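PDB 2XCZ: possible atls1-like light-inducible protein from Prochlorococcus marinus, which is of unknown function but belongs to the macrophage migration inhibitory factor (MIF) family of small trimeric alpha/beta proteins. Local coordinates for residues N17-E22 and E85-I90. Sequence-based numbering, arbitrary orientation.
Sequences NSLLQE and EQNLGI
The carboxamide of Asn-87 turns one face toward helix 16-31, where Leu-19 meets the root of the side chain rather than the amide itself: Leu-19 CD1 lies 3.7 Å from Asn-87 CB. The same face carries water 2, which stands well off the amide plane and donates to Asn-87 OD1 at 3.0 Å. Water 1, at the amino end, accepts from Asn-87 ND2 at 2.9 Å. Both waters lead to the carboxylate of Glu-22, whose plane is nearly perpendicular to that of the amide. Water 2 donates to Glu-22 OE2 (2.7 Å) and water 1 to Glu-22 OE1 (2.8 Å), so two parallel water bridges span a gap that has no direct hydrogen bond between these segments. Further bonds hold each flat group: Asn-87 ND2 donates to His-83 O one turn back, and Glu-22 OE1 forms a salt bridge with Lys-26.

Next to the water bridges the contact is apolar. The isobutyl group of Leu-19 extends toward helix 72-88 because chi1 is -177°, which sets CG opposite the backbone N, and it runs antiparallel alongside the Asn-87 side chain. Leu-19 CD1 also reaches Leu-88 CD2 at 3.7 Å, the two leucine side chains lying roughly perpendicular. Leu-88 is the last helical residue, and Gly-89, with a positive phi, is the first to leave helical geometry.

The contact thus joins the first turns of helix 16-31 to the C-terminal end of helix 72-88, a pairing reinforced by a hydrogen bond from His-83 NE2 to Leu-19 O. Below, Leu-19 and Leu-88 both rest on Leu-42 of strand 39-43, part of the four-stranded mixed sheet of this MIF-family subunit, while Leu-20 and Gln-21 pack against Thr-49 of a neighbouring subunit in the trimer.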
# COMPACT_ATOMS: atom_id res chain seq x y z
N ASN A 17 -2.76 -1.16 -19.82
CA ASN A 17 -3.90 -2.09 -19.79
C ASN A 17 -3.55 -3.50 -20.26
O ASN A 17 -3.90 -4.49 -19.59
CB ASN A 17 -5.11 -1.54 -20.58
CG ASN A 17 -5.71 -0.29 -19.95
OD1 ASN A 17 -5.32 0.14 -18.84
ND2 ASN A 17 -6.69 0.30 -20.65
N SER A 18 -2.84 -3.59 -21.39
CA SER A 18 -2.42 -4.87 -21.97
C SER A 18 -1.47 -5.61 -21.02
O SER A 18 -1.65 -6.81 -20.75
CB SER A 18 -1.74 -4.63 -23.33
OG SER A 18 -0.84 -5.67 -23.66
N LEU A 19 -0.48 -4.87 -20.53
CA LEU A 19 0.49 -5.37 -19.57
C LEU A 19 -0.21 -5.99 -18.35
O LEU A 19 0.14 -7.11 -17.93
CB LEU A 19 1.40 -4.21 -19.13
CG LEU A 19 2.59 -4.32 -18.19
CD1 LEU A 19 3.40 -3.04 -18.29
CD2 LEU A 19 2.16 -4.56 -16.76
N LEU A 20 -1.17 -5.27 -17.78
CA LEU A 20 -1.91 -5.74 -16.60
C LEU A 20 -2.81 -6.93 -16.93
O LEU A 20 -2.92 -7.87 -16.15
CB LEU A 20 -2.74 -4.60 -15.99
CG LEU A 20 -1.93 -3.50 -15.29
CD1 LEU A 20 -2.85 -2.37 -14.84
CD2 LEU A 20 -1.11 -4.03 -14.10
N GLN A 21 -3.46 -6.89 -18.10
CA GLN A 21 -4.31 -8.01 -18.51
C GLN A 21 -3.50 -9.30 -18.68
O GLN A 21 -3.94 -10.37 -18.27
CB GLN A 21 -5.04 -7.66 -19.81
CG GLN A 21 -6.17 -6.66 -19.62
CD GLN A 21 -6.66 -6.09 -20.94
OE1 GLN A 21 -5.89 -5.51 -21.71
NE2 GLN A 21 -7.95 -6.22 -21.20
N GLU A 22 -2.32 -9.18 -19.27
CA GLU A 22 -1.45 -10.33 -19.43
C GLU A 22 -0.98 -10.84 -18.06
O GLU A 22 -1.03 -12.04 -17.80
CB GLU A 22 -0.27 -9.99 -20.32
CG GLU A 22 0.59 -11.19 -20.66
CD GLU A 22 1.88 -10.80 -21.37
OE1 GLU A 22 2.86 -11.56 -21.26
OE2 GLU A 22 1.91 -9.74 -22.02
N GLU A 85 10.36 -6.87 -15.88
CA GLU A 85 11.62 -6.72 -16.61
C GLU A 85 11.36 -6.52 -18.09
O GLU A 85 11.87 -5.58 -18.70
CB GLU A 85 12.47 -7.97 -16.47
CG GLU A 85 13.52 -7.93 -15.40
CD GLU A 85 14.72 -8.79 -15.74
OE1 GLU A 85 15.83 -8.48 -15.28
OE2 GLU A 85 14.55 -9.80 -16.48
N GLN A 86 10.56 -7.42 -18.65
CA GLN A 86 10.22 -7.44 -20.08
C GLN A 86 9.42 -6.20 -20.52
O GLN A 86 9.74 -5.57 -21.54
CB GLN A 86 9.46 -8.73 -20.39
CG GLN A 86 8.88 -8.87 -21.79
CD GLN A 86 9.78 -9.67 -22.71
OE1 GLN A 86 9.53 -10.85 -22.97
NE2 GLN A 86 10.84 -9.04 -23.19
N ASN A 87 8.41 -5.83 -19.73
CA ASN A 87 7.44 -4.82 -20.12
C ASN A 87 7.73 -3.39 -19.66
O ASN A 87 7.33 -2.43 -20.32
CB ASN A 87 6.05 -5.26 -19.68
CG ASN A 87 5.52 -6.42 -20.51
OD1 ASN A 87 5.05 -6.22 -21.63
ND2 ASN A 87 5.60 -7.63 -19.98
N LEU A 88 8.44 -3.25 -18.54
CA LEU A 88 8.79 -1.92 -18.02
C LEU A 88 10.27 -1.60 -18.09
O LEU A 88 10.66 -0.47 -17.82
CB LEU A 88 8.27 -1.73 -16.58
CG LEU A 88 6.75 -1.84 -16.41
CD1 LEU A 88 6.40 -1.75 -14.92
CD2 LEU A 88 6.05 -0.75 -17.23
N GLY A 89 11.08 -2.60 -18.44
CA GLY A 89 12.53 -2.44 -18.53
C GLY A 89 13.18 -2.20 -17.18
O GLY A 89 14.23 -1.55 -17.10
N ILE A 90 12.56 -2.71 -16.11
CA ILE A 90 13.13 -2.61 -14.77
C ILE A 90 13.83 -3.94 -14.48
O ILE A 90 13.19 -4.99 -14.54
CB ILE A 90 12.06 -2.33 -13.68
CG1 ILE A 90 11.31 -1.03 -14.01
CG2 ILE A 90 12.70 -2.27 -12.29
CD1 ILE A 90 10.11 -0.74 -13.10
O HOH W 1 4.91 -9.71 -21.81
O HOH W 2 2.16 -7.04 -21.97